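Local coordinates for 2-aminomuconate 6-semialdehyde dehydrogenase (Burkholderia cenocepacia, PDB 4U3W), which probably oxidises 2-aminomuconate 6-semialdehyde to 2-aminomuconate with NAD+ as the electron acceptor, as in related members of the aldehyde dehydrogenase family, at residues A[54-58]-A[232-236]. Sequence-based numbering, arbitrary orientation.
Sequences CEADA and AAGEF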
loop_
_atom_site.group_PDB
_atom_site.type_symbol
_atom_site.label_atom_id
_atom_site.label_comp_id
_atom_site.label_asym_id
_atom_site.label_seq_id
_atom_site.Cartn_x
_atom_site.Cartn_y
_atom_site.Cartn_z
ATOM N N CYS A 54 1.459 -46.130 -3.564
ATOM C CA CYS A 54 0.918 -46.487 -2.252
ATOM C C CYS A 54 -0.361 -45.694 -1.947
ATOM O O CYS A 54 -0.478 -44.509 -2.274
ATOM C CB CYS A 54 1.978 -46.223 -1.162
ATOM S SG CYS A 54 3.388 -47.316 -1.357
ATOM N N GLU A 55 -1.285 -46.295 -1.225
ATOM C CA GLU A 55 -2.538 -45.610 -0.875
ATOM C C GLU A 55 -2.623 -45.268 0.613
ATOM O O GLU A 55 -2.672 -46.204 1.468
ATOM C CB GLU A 55 -3.712 -46.518 -1.244
ATOM C CG GLU A 55 -5.084 -46.003 -0.825
ATOM C CD GLU A 55 -5.629 -44.935 -1.813
ATOM O OE1 GLU A 55 -5.467 -45.073 -3.050
ATOM O OE2 GLU A 55 -6.167 -43.937 -1.323
ATOM N N ALA A 56 -2.688 -43.992 0.979
ATOM C CA ALA A 56 -2.689 -43.668 2.439
ATOM C C ALA A 56 -4.077 -43.848 3.108
ATOM O O ALA A 56 -5.078 -43.275 2.648
ATOM C CB ALA A 56 -2.202 -42.233 2.666
ATOM N N ASP A 57 -4.156 -44.652 4.168
ATOM C CA ASP A 57 -5.424 -44.773 4.880
ATOM C C ASP A 57 -5.508 -43.662 5.937
ATOM O O ASP A 57 -4.552 -42.880 6.130
ATOM C CB ASP A 57 -5.590 -46.169 5.525
ATOM C CG ASP A 57 -4.573 -46.458 6.659
ATOM O OD1 ASP A 57 -4.094 -45.547 7.339
ATOM O OD2 ASP A 57 -4.270 -47.644 6.891
ATOM N N ALA A 58 -6.634 -43.602 6.641
ATOM C CA ALA A 58 -6.873 -42.502 7.572
ATOM C C ALA A 58 -5.845 -42.423 8.739
ATOM O O ALA A 58 -5.553 -41.314 9.226
ATOM C CB ALA A 58 -8.298 -42.607 8.133
ATOM N N ALA A 232 -11.336 -41.562 0.669
ATOM C CA ALA A 232 -9.938 -41.924 0.614
ATOM C C ALA A 232 -9.058 -40.789 1.181
ATOM O O ALA A 232 -9.585 -39.860 1.817
ATOM C CB ALA A 232 -9.520 -42.285 -0.858
ATOM N N ALA A 233 -7.742 -40.871 0.971
ATOM C CA ALA A 233 -6.800 -39.943 1.564
ATOM C C ALA A 233 -7.199 -38.449 1.427
ATOM O O ALA A 233 -7.063 -37.703 2.385
ATOM C CB ALA A 233 -5.400 -40.195 0.990
ATOM N N GLY A 234 -7.734 -38.028 0.279
ATOM C CA GLY A 234 -8.103 -36.615 0.127
ATOM C C GLY A 234 -9.181 -36.175 1.120
ATOM O O GLY A 234 -9.028 -35.170 1.865
ATOM N N GLU A 235 -10.247 -36.969 1.182
ATOM C CA GLU A 235 -11.301 -36.714 2.154
ATOM C C GLU A 235 -10.788 -36.750 3.586
ATOM O O GLU A 235 -11.154 -35.896 4.409
ATOM C CB GLU A 235 -12.417 -37.751 2.019
ATOM C CG GLU A 235 -13.514 -37.527 3.016
ATOM C CD GLU A 235 -14.632 -38.536 2.854
ATOM O OE1 GLU A 235 -15.023 -39.132 3.874
ATOM O OE2 GLU A 235 -15.073 -38.792 1.716
ATOM N N PHE A 236 -9.983 -37.760 3.915
ATOM C CA PHE A 236 -9.467 -37.875 5.287
ATOM C C PHE A 236 -8.724 -36.606 5.705
ATOM O O PHE A 236 -8.807 -36.144 6.852
ATOM C CB PHE A 236 -8.531 -39.063 5.399
ATOM C CG PHE A 236 -9.140 -40.375 4.928
ATOM C CD1 PHE A 236 -10.513 -40.549 4.886
ATOM C CD2 PHE A 236 -8.322 -41.405 4.521
ATOM C CE1 PHE A 236 -11.075 -41.723 4.432
ATOM C CE2 PHE A 236 -8.870 -42.625 4.081
ATOM C CZ PHE A 236 -10.266 -42.787 4.028
HETATM O O HOH W 1 -7.163 -43.805 1.195
#
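Phe-236, on the short helix 233-238, carries its ring against Ala-58, whose methyl sits over one face. The CH-pi contact puts Ala-58 CB 4.0 Å from the centroid of the Phe-236 ring, displaced toward its rim. On the opposite face sits Ala-232 O, which also accepts the helix bond from Phe-236 N. With chi1 near -54°, CG points away from its own carbonyl carbon, which helps set the ring between Ala-232 O and that methyl. Small residues suit the neighbouring positions: Ala-233 CB meets Ala-56 CB at 4.1 Å and comes within 3.5 Å of Ala-56 O.

A water joins the polar atoms. It donates to Glu-55 OE2 at 2.7 Å and to Ala-56 O at 2.6 Å, and weakly accepts from Ala-233 N. A bend at chi2 (80°) turns the Glu-55 carboxylate toward this water, and its OE1 bonds to His-228 ND1, which fixes the carboxylate from its other oxygen. Farther out, Val-61 touches Ala-56, Ala-233 and Phe-236, while Asp-57 OD1 caps Leu-60 N, a role suited to a short acidic side chain. Two helix N-termini thus meet here, those of 58-76 and 233-238, packing an N-terminal strand-to-helix connection against a short helix of the aldehyde dehydrogenase fold.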